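Local coordinates for putative sugar ABC transporter, substrate-binding protein (Clostridium phytofermentans, PDB 4WZZ), which probably serves as the substrate-binding component of a sugar ABC transporter and binds L-rhamnose, at residues V88-K93 / I101-N106; G216-D221 / E232-A237. All coordinates share one frame; numbering follows the deposited sequence.

Interactions 1 and 2 occupy equivalent places in two different sheets, one mixed and one wholly parallel, and their centres lie about 29 Å apart. In each, an outermost strand meets the helix that follows it in the chain, and in each the contact is partly buried, with a sheltered residue at its heart and an exposed helix residue at its border. The chemistry differs. Interaction 1 (88-93 with 101-106) is mainly polar: a glutamine amide reaches a helix carbonyl and, weakly, an asparagine. Interaction 2 (216-221 with 232-237) has no hydrogen bond between its segments and relies on a tyrosine ring packed against isoleucine and alanine. Segment 216-221 runs directly into Asp222 of the rhamnose pocket.

Interaction 1. Residues V88-K93 / I101-N106; sequences VIQEPK and ITCINN
Gln90, the last residue of strand 86-90, faces Cys103 on helix 97-110, and the CA atoms of the two come to 6.6 Å, the shortest CA-CA distance between the segments. Beyond Gln90 the chain leaves the strand, and Pro92, its side chain about 11 Å from the bound rhamnose, passes beside the same helix.

The Gln90 side chain spans the gap. Its CG stands anti to the carbonyl carbon (chi1 -81°) and the chain is extended beyond it, which carries the amide across to the helix backbone. There Gln90 NE2 donates to Cys103 O over 3.0 Å, with an angle of 150° at the hydrogen. The donor sits above the carbonyl plane, a direction that probably lets the same oxygen also serve the next turn of the helix. The other end of the amide, Gln90 OE1, lies against Cys103 CB at 3.4 Å and takes a weak hydrogen bond from Asn106 ND2 at 3.5 Å. With both ends engaged, the rotation of the amide is restrained; glutamine suits this place because it offers a donor and an acceptor on a long arm. Cys103 is compact enough to let that arm lie close to the helix, and its buried SG meets Pro92 CG at 4.0 Å. Proline suits the exit from the strand, presenting an apolar ring to the sulfur while its backbone bonds to Ala64.

Ile60 of the neighbouring strand 56-60 touches both Gln90 and Cys103, closing the contact on the sheet side. Strand 86-90, helix 97-110 and strand 114-117, with strand 56-60 between the two strands, form the beta-alpha-beta crossover characteristic of the Rossmann-like lobes of type I periplasmic binding proteins.

Interaction 2. Residues G216-D221 / E232-A237; sequences GVYYGD and EAILAA
An aromatic-aliphatic contact, centred on a CH-pi interaction between Ile234 and the ring of Tyr218, joins outermost strand 212-219 of the four-stranded parallel sheet to helix 224-237, the next element in the chain. Ile234 CG1 stands 3.4 Å from the ring centroid and only 10° off the ring normal, so it sits almost exactly above the middle of one face. Ile234 CD1 follows the same face towards the base of the ring and comes to 4.0 Å from Tyr218 CG. The isoleucine torsion explains the reach: CG1 is anti to the carbonyl carbon (chi1 -71°), which turns the longer branch to the tyrosine. A branched aliphatic side chain suits this position, since one arm can cover the ring while the residue also packs on Ala182 of strand 179-185 and on Ile241.

The strand and helix run nearly antiparallel, at 150°, with their axes 9.9 Å apart. Such a pairing is expected in the beta-alpha-beta crossover of a Rossmann-like lobe of a type I periplasmic binding protein: helix 224-237 returns the chain to strand 243-246, and strand 179-185 lies between the two strands. Asp222, which lines the rhamnose pocket, belongs to the connection at the other end of this strand-helix unit.

Two alanines shape the helix surface around the tyrosine. Ala233 CB meets Tyr218 CE2 at 4.4 Å, and one turn later Ala237 CB lies 3.4 Å from Tyr218 OH. Their small side chains let a ring as large as tyrosine lie along the helix. The phenol reaches the exposed last turn of the helix, a place where a hydroxyl at the end of an otherwise apolar ring fits well. Backbone hydrogen bonds between Tyr218 and both Val183 and Ser185 tie its base into the sheet.

Interaction 1. Residues V88-K93 / I101-N106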
loop_
_atom_site.group_PDB
_atom_site.type_symbol
_atom_site.label_atom_id
_atom_site.label_comp_id
_atom_site.label_asym_id
_atom_site.label_seq_id
_atom_site.Cartn_x
_atom_site.Cartn_y
_atom_site.Cartn_z
ATOM N N VAL A 88 5.434 8.674 -17.576
ATOM C CA VAL A 88 5.266 9.969 -16.933
ATOM C C VAL A 88 4.777 9.714 -15.519
ATOM O O VAL A 88 3.734 9.080 -15.321
ATOM C CB VAL A 88 4.251 10.856 -17.673
ATOM C CG1 VAL A 88 4.052 12.163 -16.951
ATOM C CG2 VAL A 88 4.713 11.126 -19.109
ATOM N N ILE A 89 5.537 10.189 -14.530
ATOM C CA ILE A 89 5.149 10.016 -13.122
ATOM C C ILE A 89 4.528 11.304 -12.608
ATOM O O ILE A 89 5.035 12.400 -12.883
ATOM C CB ILE A 89 6.381 9.684 -12.248
ATOM C CG1 ILE A 89 7.048 8.384 -12.711
ATOM C CG2 ILE A 89 5.986 9.589 -10.783
ATOM C CD1 ILE A 89 8.423 8.144 -12.106
ATOM N N GLN A 90 3.435 11.182 -11.867
ATOM C CA GLN A 90 2.858 12.310 -11.169
ATOM C C GLN A 90 2.648 11.982 -9.701
ATOM O O GLN A 90 2.194 10.882 -9.338
ATOM C CB GLN A 90 1.535 12.719 -11.774
ATOM C CG GLN A 90 1.688 13.570 -13.013
ATOM C CD GLN A 90 0.355 13.997 -13.552
ATOM O OE1 GLN A 90 -0.097 15.108 -13.308
ATOM N NE2 GLN A 90 -0.296 13.100 -14.278
ATOM N N GLU A 91 2.987 12.975 -8.882
ATOM C CA GLU A 91 2.862 12.904 -7.440
ATOM C C GLU A 91 1.870 13.983 -7.004
ATOM O O GLU A 91 2.198 15.177 -7.029
ATOM C CB GLU A 91 4.215 13.170 -6.759
ATOM C CG GLU A 91 5.282 12.062 -6.978
ATOM C CD GLU A 91 6.502 12.237 -6.074
ATOM O OE1 GLU A 91 6.836 13.378 -5.803
ATOM O OE2 GLU A 91 7.113 11.240 -5.653
ATOM N N PRO A 92 0.644 13.580 -6.631
ATOM C CA PRO A 92 -0.304 14.580 -6.109
ATOM C C PRO A 92 0.270 15.337 -4.907
ATOM O O PRO A 92 0.979 14.769 -4.078
ATOM C CB PRO A 92 -1.520 13.735 -5.703
ATOM C CG PRO A 92 -1.451 12.522 -6.640
ATOM C CD PRO A 92 0.041 12.244 -6.748
ATOM N N LYS A 93 -0.039 16.629 -4.822
ATOM C CA LYS A 93 0.476 17.470 -3.743
ATOM C C LYS A 93 0.137 16.905 -2.368
ATOM O O LYS A 93 0.963 16.935 -1.449
ATOM C CB LYS A 93 -0.073 18.897 -3.858
ATOM C CG LYS A 93 0.557 19.854 -2.843
ATOM C CD LYS A 93 -0.498 20.652 -2.087
ATOM C CE LYS A 93 -1.278 21.580 -2.997
ATOM N NZ LYS A 93 -0.512 22.812 -3.362
ATOM N N ILE A 101 -7.308 14.124 -9.119
ATOM C CA ILE A 101 -8.101 14.416 -10.279
ATOM C C ILE A 101 -7.348 15.392 -11.174
ATOM O O ILE A 101 -7.351 15.262 -12.392
ATOM C CB ILE A 101 -9.464 14.983 -9.858
ATOM C CG1 ILE A 101 -10.294 13.862 -9.221
ATOM C CG2 ILE A 101 -10.164 15.559 -11.059
ATOM C CD1 ILE A 101 -11.468 14.340 -8.360
ATOM N N THR A 102 -6.673 16.359 -10.565
ATOM C CA THR A 102 -5.862 17.282 -11.330
ATOM C C THR A 102 -4.820 16.501 -12.142
ATOM O O THR A 102 -4.597 16.790 -13.313
ATOM C CB THR A 102 -5.176 18.293 -10.403
ATOM O OG1 THR A 102 -6.185 19.058 -9.742
ATOM C CG2 THR A 102 -4.263 19.222 -11.181
ATOM N N CYS A 103 -4.201 15.504 -11.521
ATOM C CA CYS A 103 -3.199 14.695 -12.225
ATOM C C CYS A 103 -3.830 13.839 -13.317
ATOM O O CYS A 103 -3.253 13.660 -14.383
ATOM C CB CYS A 103 -2.410 13.803 -11.256
ATOM S SG CYS A 103 -1.447 14.709 -10.030
ATOM N N ILE A 104 -5.000 13.277 -13.059
ATOM C CA ILE A 104 -5.658 12.474 -14.089
ATOM C C ILE A 104 -5.924 13.347 -15.282
ATOM O O ILE A 104 -5.695 12.959 -16.434
ATOM C CB ILE A 104 -6.972 11.890 -13.592
ATOM C CG1 ILE A 104 -6.681 10.906 -12.455
ATOM C CG2 ILE A 104 -7.716 11.222 -14.752
ATOM C CD1 ILE A 104 -7.849 10.647 -11.553
ATOM N N ASN A 105 -6.430 14.539 -15.012
ATOM C CA ASN A 105 -6.744 15.455 -16.092
ATOM C C ASN A 105 -5.506 15.861 -16.892
ATOM O O ASN A 105 -5.589 16.022 -18.108
ATOM C CB ASN A 105 -7.509 16.678 -15.574
ATOM C CG ASN A 105 -8.929 16.331 -15.129
ATOM O OD1 ASN A 105 -9.527 15.372 -15.624
ATOM N ND2 ASN A 105 -9.473 17.110 -14.190
ATOM N N ASN A 106 -4.369 16.010 -16.213
ATOM C CA ASN A 106 -3.115 16.313 -16.894
ATOM C C ASN A 106 -2.715 15.149 -17.800
ATOM O O ASN A 106 -2.278 15.356 -18.930
ATOM C CB ASN A 106 -1.986 16.583 -15.895
ATOM C CG ASN A 106 -2.026 17.992 -15.314
ATOM O OD1 ASN A 106 -2.837 18.832 -15.714
ATOM N ND2 ASN A 106 -1.127 18.258 -14.373
#

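Interaction 2. Residues G216-D221 / E232-A237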
loop_
_atom_site.group_PDB
_atom_site.type_symbol
_atom_site.label_atom_id
_atom_site.label_comp_id
_atom_site.label_asym_id
_atom_site.label_seq_id
_atom_site.Cartn_x
_atom_site.Cartn_y
_atom_site.Cartn_z
ATOM N N GLY A 216 -9.885 2.563 18.495
ATOM C CA GLY A 216 -10.344 3.335 17.373
ATOM C C GLY A 216 -9.301 3.539 16.312
ATOM O O GLY A 216 -8.166 3.057 16.436
ATOM N N VAL A 217 -9.710 4.264 15.278
ATOM C CA VAL A 217 -8.888 4.535 14.113
ATOM C C VAL A 217 -8.606 6.025 14.024
ATOM O O VAL A 217 -9.542 6.858 14.044
ATOM C CB VAL A 217 -9.578 4.087 12.809
ATOM C CG1 VAL A 217 -8.661 4.359 11.611
ATOM C CG2 VAL A 217 -9.965 2.616 12.891
ATOM N N TYR A 218 -7.322 6.348 13.906
ATOM C CA TYR A 218 -6.838 7.719 13.766
ATOM C C TYR A 218 -6.226 7.906 12.384
ATOM O O TYR A 218 -5.713 6.957 11.813
ATOM C CB TYR A 218 -5.784 8.029 14.829
ATOM C CG TYR A 218 -6.315 8.011 16.257
ATOM C CD1 TYR A 218 -6.693 6.818 16.863
ATOM C CD2 TYR A 218 -6.426 9.182 16.993
ATOM C CE1 TYR A 218 -7.170 6.790 18.167
ATOM C CE2 TYR A 218 -6.904 9.167 18.294
ATOM C CZ TYR A 218 -7.283 7.977 18.869
ATOM O OH TYR A 218 -7.750 7.977 20.161
ATOM N N TYR A 219 -6.309 9.115 11.834
ATOM C CA TYR A 219 -5.836 9.341 10.460
ATOM C C TYR A 219 -4.676 10.337 10.379
ATOM O O TYR A 219 -4.795 11.515 10.750
ATOM C CB TYR A 219 -7.005 9.789 9.588
ATOM C CG TYR A 219 -8.169 8.840 9.681
ATOM C CD1 TYR A 219 -8.192 7.683 8.934
ATOM C CD2 TYR A 219 -9.237 9.093 10.546
ATOM C CE1 TYR A 219 -9.256 6.806 9.014
ATOM C CE2 TYR A 219 -10.285 8.223 10.631
ATOM C CZ TYR A 219 -10.282 7.078 9.873
ATOM O OH TYR A 219 -11.325 6.183 9.938
ATOM N N GLY A 220 -3.548 9.847 9.866
ATOM C CA GLY A 220 -2.353 10.651 9.709
ATOM C C GLY A 220 -2.104 11.132 8.294
ATOM O O GLY A 220 -1.127 11.815 8.051
ATOM N N ASP A 221 -2.989 10.762 7.367
ATOM C CA ASP A 221 -3.032 11.326 6.000
ATOM C C ASP A 221 -1.795 11.071 5.153
ATOM O O ASP A 221 -1.564 11.757 4.147
ATOM C CB ASP A 221 -3.322 12.821 6.063
ATOM C CG ASP A 221 -4.706 13.111 6.606
ATOM O OD1 ASP A 221 -5.489 12.161 6.767
ATOM O OD2 ASP A 221 -5.003 14.271 6.909
ATOM N N GLU A 232 0.619 11.304 19.114
ATOM C CA GLU A 232 0.485 11.970 20.422
ATOM C C GLU A 232 -0.964 11.940 20.897
ATOM O O GLU A 232 -1.228 11.741 22.083
ATOM C CB GLU A 232 0.985 13.423 20.363
ATOM C CG GLU A 232 2.495 13.489 20.143
ATOM C CD GLU A 232 3.102 14.838 20.490
ATOM O OE1 GLU A 232 3.112 15.728 19.619
ATOM O OE2 GLU A 232 3.563 15.001 21.639
ATOM N N ALA A 233 -1.898 12.110 19.960
ATOM C CA ALA A 233 -3.323 12.080 20.292
ATOM C C ALA A 233 -3.749 10.705 20.782
ATOM O O ALA A 233 -4.549 10.607 21.722
ATOM C CB ALA A 233 -4.169 12.483 19.080
ATOM N N ILE A 234 -3.253 9.651 20.123
ATOM C CA ILE A 234 -3.506 8.284 20.565
ATOM C C ILE A 234 -3.035 8.093 22.024
ATOM O O ILE A 234 -3.772 7.587 22.888
ATOM C CB ILE A 234 -2.815 7.256 19.654
ATOM C CG1 ILE A 234 -3.521 7.219 18.292
ATOM C CG2 ILE A 234 -2.787 5.883 20.324
ATOM C CD1 ILE A 234 -2.749 6.516 17.232
ATOM N N LEU A 235 -1.813 8.529 22.294
ATOM C CA LEU A 235 -1.200 8.355 23.605
ATOM C C LEU A 235 -1.955 9.136 24.688
ATOM O O LEU A 235 -2.110 8.662 25.812
ATOM C CB LEU A 235 0.272 8.782 23.548
ATOM C CG LEU A 235 1.197 7.890 22.716
ATOM C CD1 LEU A 235 2.555 8.544 22.560
ATOM C CD2 LEU A 235 1.352 6.495 23.296
ATOM N N ALA A 236 -2.446 10.320 24.343
ATOM C CA ALA A 236 -3.181 11.145 25.294
ATOM C C ALA A 236 -4.551 10.518 25.589
ATOM O O ALA A 236 -5.066 10.590 26.710
ATOM C CB ALA A 236 -3.353 12.527 24.728
ATOM N N ALA A 237 -5.158 9.923 24.568
ATOM C CA ALA A 237 -6.492 9.362 24.700
ATOM C C ALA A 237 -6.465 8.075 25.512
ATOM O O ALA A 237 -7.392 7.770 26.254
ATOM C CB ALA A 237 -7.096 9.101 23.323
#